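Transcription termination factor NusA (PDB 4MTN) probably takes part in both termination and antitermination of transcription, binding the core RNA polymerase and nascent RNA. Local coordinates at residues Ser253-Val258 and Glu268-Cys273; Gly277-Leu282 and Val306-Asp311. All coordinates share one frame; numbering follows the deposited sequence.

Contact 1: residues Ser253-Val258 and Glu268-Cys273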
ATOM      1  N   SER A 253     -22.140  10.621   5.232  1.00 63.59           N
ATOM      2  CA  SER A 253     -23.297   9.963   4.638  1.00 64.21           C
ATOM      3  C   SER A 253     -22.988   9.496   3.220  1.00 64.62           C
ATOM      4  O   SER A 253     -22.396  10.232   2.431  1.00 66.64           O
ATOM      5  CB  SER A 253     -24.504  10.901   4.631  1.00 65.18           C
ATOM      6  OG  SER A 253     -25.585  10.332   3.910  1.00 70.00           O
ATOM      7  N   LEU A 254     -23.392   8.271   2.902  1.00 63.92           N
ATOM      8  CA  LEU A 254     -23.155   7.713   1.575  1.00 63.51           C
ATOM      9  C   LEU A 254     -24.140   8.277   0.555  1.00 63.94           C
ATOM     10  O   LEU A 254     -23.929   8.164  -0.650  1.00 63.24           O
ATOM     11  CB  LEU A 254     -23.243   6.185   1.605  1.00 66.78           C
ATOM     12  CG  LEU A 254     -22.039   5.426   2.173  1.00 68.32           C
ATOM     13  CD1 LEU A 254     -22.040   5.433   3.698  1.00 71.28           C
ATOM     14  CD2 LEU A 254     -22.002   4.003   1.638  1.00 68.84           C
ATOM     15  N   GLN A 255     -25.216   8.888   1.042  1.00 64.34           N
ATOM     16  CA  GLN A 255     -26.182   9.539   0.165  1.00 65.96           C
ATOM     17  C   GLN A 255     -25.585  10.814  -0.422  1.00 67.14           C
ATOM     18  O   GLN A 255     -26.083  11.354  -1.409  1.00 73.32           O
ATOM     19  CB  GLN A 255     -27.473   9.853   0.923  1.00 69.10           C
ATOM     20  CG  GLN A 255     -28.221   8.622   1.406  1.00 71.79           C
ATOM     21  CD  GLN A 255     -28.748   7.774   0.264  1.00 73.94           C
ATOM     22  OE1 GLN A 255     -29.022   8.278  -0.825  1.00 75.55           O
ATOM     23  NE2 GLN A 255     -28.890   6.476   0.508  1.00 73.14           N
ATOM     24  N   VAL A 256     -24.509  11.282   0.201  1.00 62.06           N
ATOM     25  CA  VAL A 256     -23.799  12.475  -0.240  1.00 59.29           C
ATOM     26  C   VAL A 256     -22.473  12.097  -0.891  1.00 58.88           C
ATOM     27  O   VAL A 256     -22.221  12.431  -2.048  1.00 62.19           O
ATOM     28  CB  VAL A 256     -23.537  13.446   0.926  1.00 59.09           C
ATOM     29  CG1 VAL A 256     -22.845  14.701   0.419  1.00 57.75           C
ATOM     30  CG2 VAL A 256     -24.841  13.796   1.624  1.00 57.36           C
ATOM     31  N   LEU A 257     -21.617  11.437  -0.116  1.00 55.62           N
ATOM     32  CA  LEU A 257     -20.283  11.039  -0.561  1.00 55.56           C
ATOM     33  C   LEU A 257     -20.260  10.273  -1.884  1.00 55.80           C
ATOM     34  O   LEU A 257     -19.428  10.552  -2.747  1.00 56.47           O
ATOM     35  CB  LEU A 257     -19.608  10.193   0.521  1.00 52.33           C
ATOM     36  CG  LEU A 257     -18.217   9.660   0.178  1.00 49.33           C
ATOM     37  CD1 LEU A 257     -17.250  10.806  -0.081  1.00 45.61           C
ATOM     38  CD2 LEU A 257     -17.704   8.758   1.288  1.00 50.58           C
ATOM     39  N   VAL A 258     -21.161   9.307  -2.045  1.00 56.27           N
ATOM     40  CA  VAL A 258     -21.158   8.471  -3.245  1.00 56.95           C
ATOM     41  C   VAL A 258     -21.497   9.257  -4.523  1.00 56.14           C
ATOM     42  O   VAL A 258     -20.783   9.126  -5.516  1.00 59.75           O
ATOM     43  CB  VAL A 258     -22.121   7.263  -3.103  1.00 55.45           C
ATOM     44  CG1 VAL A 258     -22.295   6.555  -4.437  1.00 49.52           C
ATOM     45  CG2 VAL A 258     -21.611   6.300  -2.045  1.00 56.23           C
ATOM     46  N   GLU A 268     -29.149   9.378  -9.733  1.00 96.03           N
ATOM     47  CA  GLU A 268     -30.550   9.454  -9.334  1.00101.22           C
ATOM     48  C   GLU A 268     -30.763   8.892  -7.932  1.00100.70           C
ATOM     49  O   GLU A 268     -31.099   9.630  -7.004  1.00108.67           O
ATOM     50  CB  GLU A 268     -31.436   8.712 -10.338  1.00109.31           C
ATOM     51  CG  GLU A 268     -31.770   9.507 -11.593  1.00118.64           C
ATOM     52  CD  GLU A 268     -30.567   9.734 -12.490  1.00123.57           C
ATOM     53  OE1 GLU A 268     -29.586   8.969 -12.380  1.00125.64           O
ATOM     54  OE2 GLU A 268     -30.603  10.680 -13.305  1.00126.26           O
ATOM     55  N   ASP A 269     -30.567   7.586  -7.779  1.00 91.66           N
ATOM     56  CA  ASP A 269     -30.766   6.929  -6.490  1.00 86.22           C
ATOM     57  C   ASP A 269     -29.503   6.240  -5.984  1.00 78.28           C
ATOM     58  O   ASP A 269     -28.701   5.731  -6.767  1.00 74.27           O
ATOM     59  CB  ASP A 269     -31.901   5.907  -6.580  1.00 90.21           C
ATOM     60  CG  ASP A 269     -33.272   6.551  -6.556  1.00 98.50           C
ATOM     61  OD1 ASP A 269     -33.422   7.609  -5.910  1.00101.91           O
ATOM     62  OD2 ASP A 269     -34.200   5.996  -7.182  1.00101.49           O
ATOM     63  N   VAL A 270     -29.336   6.231  -4.665  1.00 76.07           N
ATOM     64  CA  VAL A 270     -28.243   5.513  -4.026  1.00 72.39           C
ATOM     65  C   VAL A 270     -28.803   4.454  -3.084  1.00 76.06           C
ATOM     66  O   VAL A 270     -29.433   4.776  -2.076  1.00 77.89           O
ATOM     67  CB  VAL A 270     -27.314   6.460  -3.241  1.00 67.19           C
ATOM     68  CG1 VAL A 270     -26.294   5.662  -2.442  1.00 65.50           C
ATOM     69  CG2 VAL A 270     -26.620   7.426  -4.187  1.00 64.60           C
ATOM     70  N   ILE A 271     -28.571   3.188  -3.419  1.00 76.26           N
ATOM     71  CA  ILE A 271     -29.117   2.079  -2.647  1.00 77.28           C
ATOM     72  C   ILE A 271     -28.015   1.299  -1.935  1.00 77.22           C
ATOM     73  O   ILE A 271     -27.038   0.878  -2.555  1.00 75.79           O
ATOM     74  CB  ILE A 271     -29.921   1.118  -3.545  1.00 77.79           C
ATOM     75  CG1 ILE A 271     -30.982   1.892  -4.332  1.00 77.71           C
ATOM     76  CG2 ILE A 271     -30.558   0.014  -2.713  1.00 79.73           C
ATOM     77  CD1 ILE A 271     -31.766   1.042  -5.307  1.00 77.95           C
ATOM     78  N   LEU A 272     -28.182   1.111  -0.630  1.00 77.79           N
ATOM     79  CA  LEU A 272     -27.192   0.405   0.175  1.00 76.74           C
ATOM     80  C   LEU A 272     -27.552  -1.069   0.345  1.00 76.96           C
ATOM     81  O   LEU A 272     -28.660  -1.402   0.766  1.00 78.40           O
ATOM     82  CB  LEU A 272     -27.048   1.066   1.550  1.00 76.82           C
ATOM     83  CG  LEU A 272     -26.169   2.316   1.670  1.00 74.85           C
ATOM     84  CD1 LEU A 272     -26.813   3.527   1.009  1.00 74.58           C
ATOM     85  CD2 LEU A 272     -25.857   2.606   3.131  1.00 74.63           C
ATOM     86  N   CYS A 273     -26.609  -1.944   0.011  1.00 75.15           N
ATOM     87  CA  CYS A 273     -26.785  -3.382   0.192  1.00 72.88           C
ATOM     88  C   CYS A 273     -25.700  -3.932   1.114  1.00 71.31           C
ATOM     89  O   CYS A 273     -24.696  -4.469   0.645  1.00 69.15           O
ATOM     90  CB  CYS A 273     -26.754  -4.109  -1.154  1.00 71.66           C
ATOM     91  SG  CYS A 273     -27.932  -3.485  -2.376  1.00 63.66           S
TER
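In the second KH domain of this NusA, a type II KH fold, helix 254-261 lies across one face of a three-stranded sheet, and here its first turn meets strand 269-273, one of the two edge strands within the chain. The short axes run at 118° to each other and approach to 8.9 Å, so the helix crosses the strand steeply, and only alternate strand residues, V270 and L272, point their CB atoms at it. Q255 does most of the bridging. Its CG is anti to the carbonyl carbon and the chain bends at chi2, which swings the amide back over the strand, so that Q255 and V270 overlap alongside with their tips pointing opposite ways. The OE1 oxygen of Q255 comes to 3.5 Å from V270 CB, while the amide nitrogen turns to the backbone: Q255 NE2 donates to V270 O at 3.1 Å with an N-H...O angle of 162°. The acceptor lies close to the glutamine amide plane, yet the donor sits 36° above the carbonyl plane, off the lone pairs. The same NE2 lies 3.6 Å from L272 CD1, whose side chain lies aslant the glutamine. Beneath this exposed polar bridge the packing is apolar and looser. L254 CD2 faces L272 CD2 and V258 CG1 faces V270 CG2, while L254 and V258 also reach V279 and V281 of the middle strand. V270 CG1, anti to its own backbone N, approaches L254 O at 3.9 Å. The helix start is fixed by S253 at the N-cap, where S253 OG accepts from Q255 N at 3.2 Å.

Contact 2: residues Gly277-Leu282 and Val306-Asp311; sequences GRVLVL and VGWDID
This is a parallel pairing of neighbouring strands, the middle strand 278-282 and the outer strand 309-313, in the sheet of a KH domain. Their axes diverge by 26°, and the bridges pair R278 with D309, V279 with I310 and L280 with D311. Four backbone bonds alternate: D309 N donates to G277 O at 3.2 Å, V279 N to D309 O, D311 N to V279 O at 3.0 Å and V281 N to D311 O. The D311 N approach is nearly along the C=O axis of V279. On the face of V279 and I310, the W308 indole stands roughly perpendicular to the V279 side chain, with its CE3 meeting V279 CG2 obliquely at 3.6 Å; V281 CG2 and I310 CG2 add a second apolar contact at 3.7 Å. The opposite face carries R278, L280, D309 and D311. R278 extends with CG anti to the backbone N and bends at chi3, running alongside both aspartates. Its NE forms a salt bridge with D309 OD2 at 3.4 Å, although the hydrogen bond within it is weak, bent to 135°; D311 OD2 hangs 3.8 Å above one guanidinium face, a purely electrostatic neighbour. The stronger partner is D353 of helix 351-355, which pairs with NH2. An alanine at R278 removes the guanidinium, which would probably leave the D309 and D311 carboxylates less well compensated and cost the sheet its salt bridge to D353. Helices 285-292 and 297-306, flanking the GXXG loop, complete the beta-alpha-alpha-beta core shared by KH domains; parallel pairing after helix 254-261 and strand 269-273 marks type II.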
ATOM      1  N   GLY A 277     -22.040  -5.856   0.779  1.00 56.88           N
ATOM      2  CA  GLY A 277     -21.079  -4.776   0.919  1.00 61.16           C
ATOM      3  C   GLY A 277     -21.057  -3.933  -0.340  1.00 65.25           C
ATOM      4  O   GLY A 277     -20.001  -3.492  -0.794  1.00 61.36           O
ATOM      5  N   ARG A 278     -22.241  -3.708  -0.901  1.00 72.17           N
ATOM      6  CA  ARG A 278     -22.370  -3.087  -2.210  1.00 74.16           C
ATOM      7  C   ARG A 278     -23.324  -1.897  -2.198  1.00 77.66           C
ATOM      8  O   ARG A 278     -24.410  -1.966  -1.624  1.00 83.46           O
ATOM      9  CB  ARG A 278     -22.843  -4.127  -3.230  1.00 76.55           C
ATOM     10  CG  ARG A 278     -23.259  -3.559  -4.575  1.00 81.22           C
ATOM     11  CD  ARG A 278     -23.949  -4.616  -5.420  1.00 86.32           C
ATOM     12  NE  ARG A 278     -23.112  -5.798  -5.609  1.00 88.28           N
ATOM     13  CZ  ARG A 278     -23.541  -6.938  -6.141  1.00 90.58           C
ATOM     14  NH1 ARG A 278     -24.801  -7.055  -6.535  1.00 92.51           N
ATOM     15  NH2 ARG A 278     -22.711  -7.963  -6.274  1.00 89.98           N
ATOM     16  N   VAL A 279     -22.907  -0.804  -2.828  1.00 72.69           N
ATOM     17  CA  VAL A 279     -23.788   0.339  -3.031  1.00 69.97           C
ATOM     18  C   VAL A 279     -24.354   0.295  -4.444  1.00 69.61           C
ATOM     19  O   VAL A 279     -23.605   0.273  -5.421  1.00 70.39           O
ATOM     20  CB  VAL A 279     -23.058   1.680  -2.809  1.00 65.98           C
ATOM     21  CG1 VAL A 279     -23.929   2.841  -3.265  1.00 65.06           C
ATOM     22  CG2 VAL A 279     -22.676   1.840  -1.347  1.00 64.08           C
ATOM     23  N   LEU A 280     -25.677   0.273  -4.550  1.00 70.68           N
ATOM     24  CA  LEU A 280     -26.330   0.221  -5.851  1.00 75.58           C
ATOM     25  C   LEU A 280     -26.680   1.625  -6.334  1.00 76.57           C
ATOM     26  O   LEU A 280     -27.527   2.301  -5.752  1.00 79.05           O
ATOM     27  CB  LEU A 280     -27.585  -0.650  -5.785  1.00 79.48           C
ATOM     28  CG  LEU A 280     -28.210  -1.052  -7.120  1.00 81.91           C
ATOM     29  CD1 LEU A 280     -27.203  -1.806  -7.974  1.00 83.22           C
ATOM     30  CD2 LEU A 280     -29.457  -1.891  -6.891  1.00 83.06           C
ATOM     31  N   VAL A 281     -26.020   2.054  -7.406  1.00 72.58           N
ATOM     32  CA  VAL A 281     -26.205   3.401  -7.932  1.00 71.23           C
ATOM     33  C   VAL A 281     -27.035   3.399  -9.213  1.00 71.37           C
ATOM     34  O   VAL A 281     -26.661   2.774 -10.206  1.00 70.79           O
ATOM     35  CB  VAL A 281     -24.848   4.081  -8.205  1.00 69.10           C
ATOM     36  CG1 VAL A 281     -25.042   5.369  -8.988  1.00 70.23           C
ATOM     37  CG2 VAL A 281     -24.119   4.349  -6.896  1.00 67.54           C
ATOM     38  N   LEU A 282     -28.163   4.103  -9.181  1.00 71.05           N
ATOM     39  CA  LEU A 282     -29.047   4.197 -10.338  1.00 72.74           C
ATOM     40  C   LEU A 282     -28.717   5.417 -11.193  1.00 76.06           C
ATOM     41  O   LEU A 282     -28.673   6.546 -10.700  1.00 73.92           O
ATOM     42  CB  LEU A 282     -30.508   4.242  -9.890  1.00 74.21           C
ATOM     43  CG  LEU A 282     -31.028   2.942  -9.275  1.00 73.55           C
ATOM     44  CD1 LEU A 282     -32.475   3.091  -8.839  1.00 77.72           C
ATOM     45  CD2 LEU A 282     -30.878   1.798 -10.263  1.00 72.03           C
ATOM     46  N   VAL A 306     -14.941   5.506  -1.601  1.00 46.57           N
ATOM     47  CA  VAL A 306     -16.054   5.312  -0.680  1.00 51.09           C
ATOM     48  C   VAL A 306     -15.772   4.164   0.288  1.00 55.87           C
ATOM     49  O   VAL A 306     -16.026   4.273   1.489  1.00 57.14           O
ATOM     50  CB  VAL A 306     -17.367   5.038  -1.443  1.00 55.94           C
ATOM     51  CG1 VAL A 306     -18.459   4.574  -0.492  1.00 59.69           C
ATOM     52  CG2 VAL A 306     -17.806   6.284  -2.199  1.00 59.35           C
ATOM     53  N   GLY A 307     -15.234   3.069  -0.239  1.00 56.15           N
ATOM     54  CA  GLY A 307     -14.945   1.900   0.571  1.00 56.33           C
ATOM     55  C   GLY A 307     -16.005   0.828   0.410  1.00 59.90           C
ATOM     56  O   GLY A 307     -16.044  -0.144   1.165  1.00 57.98           O
ATOM     57  N   TRP A 308     -16.871   1.014  -0.581  1.00 63.32           N
ATOM     58  CA  TRP A 308     -17.906   0.037  -0.896  1.00 65.76           C
ATOM     59  C   TRP A 308     -17.782  -0.415  -2.345  1.00 65.71           C
ATOM     60  O   TRP A 308     -16.923   0.068  -3.083  1.00 64.67           O
ATOM     61  CB  TRP A 308     -19.298   0.625  -0.649  1.00 66.76           C
ATOM     62  CG  TRP A 308     -19.650   0.786   0.800  1.00 71.41           C
ATOM     63  CD1 TRP A 308     -18.980   1.527   1.730  1.00 72.24           C
ATOM     64  CD2 TRP A 308     -20.771   0.208   1.480  1.00 75.93           C
ATOM     65  NE1 TRP A 308     -19.608   1.438   2.949  1.00 74.25           N
ATOM     66  CE2 TRP A 308     -20.711   0.634   2.823  1.00 77.76           C
ATOM     67  CE3 TRP A 308     -21.816  -0.633   1.086  1.00 77.07           C
ATOM     68  CZ2 TRP A 308     -21.656   0.249   3.771  1.00 80.14           C
ATOM     69  CZ3 TRP A 308     -22.754  -1.014   2.029  1.00 79.42           C
ATOM     70  CH2 TRP A 308     -22.668  -0.573   3.355  1.00 80.50           C
ATOM     71  N   ASP A 309     -18.645  -1.340  -2.750  1.00 65.43           N
ATOM     72  CA  ASP A 309     -18.678  -1.794  -4.134  1.00 67.52           C
ATOM     73  C   ASP A 309     -19.829  -1.120  -4.870  1.00 68.83           C
ATOM     74  O   ASP A 309     -20.994  -1.326  -4.537  1.00 70.44           O
ATOM     75  CB  ASP A 309     -18.813  -3.317  -4.204  1.00 73.63           C
ATOM     76  CG  ASP A 309     -18.961  -3.823  -5.626  1.00 78.01           C
ATOM     77  OD1 ASP A 309     -17.963  -3.790  -6.377  1.00 79.01           O
ATOM     78  OD2 ASP A 309     -20.075  -4.257  -5.991  1.00 79.69           O
ATOM     79  N   ILE A 310     -19.496  -0.307  -5.865  1.00 67.69           N
ATOM     80  CA  ILE A 310     -20.506   0.439  -6.601  1.00 62.19           C
ATOM     81  C   ILE A 310     -20.939  -0.296  -7.864  1.00 61.91           C
ATOM     82  O   ILE A 310     -20.116  -0.611  -8.725  1.00 57.82           O
ATOM     83  CB  ILE A 310     -20.000   1.843  -6.980  1.00 57.66           C
ATOM     84  CG1 ILE A 310     -19.679   2.649  -5.721  1.00 54.73           C
ATOM     85  CG2 ILE A 310     -21.027   2.569  -7.834  1.00 55.95           C
ATOM     86  CD1 ILE A 310     -19.226   4.065  -6.003  1.00 52.34           C
ATOM     87  N   ASP A 311     -22.235  -0.571  -7.966  1.00 67.17           N
ATOM     88  CA  ASP A 311     -22.797  -1.214  -9.147  1.00 71.52           C
ATOM     89  C   ASP A 311     -23.723  -0.241  -9.869  1.00 68.38           C
ATOM     90  O   ASP A 311     -24.783   0.115  -9.355  1.00 68.92           O
ATOM     91  CB  ASP A 311     -23.551  -2.488  -8.760  1.00 78.90           C
ATOM     92  CG  ASP A 311     -23.663  -3.473  -9.908  1.00 79.85           C
ATOM     93  OD1 ASP A 311     -23.521  -3.053 -11.075  1.00 80.23           O
ATOM     94  OD2 ASP A 311     -23.893  -4.671  -9.640  1.00 83.89           O
TER

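How the contacts relate
Contact 1 is complete in sequence before contact 2 begins, yet their centres are about 8 Å apart, since both are built on the same mixed sheet, ordered 269-273, 278-282, 309-313. Strands 269-273 and 278-282 run antiparallel and join the two contacts: L280 N probably donates to I271 O, and C273 N to R278 O, where G277 and R278 face C273 as a G1 beta bulge. A second junction is van der Waals packing of L254 CD2 against the indole of W308, 3.7 Å from NE1, so helix 254-261 reaches from the first strand to the residue ahead of the third. Together the contacts span the sheet of one KH module, a fold consistent with the protein's RNA binding.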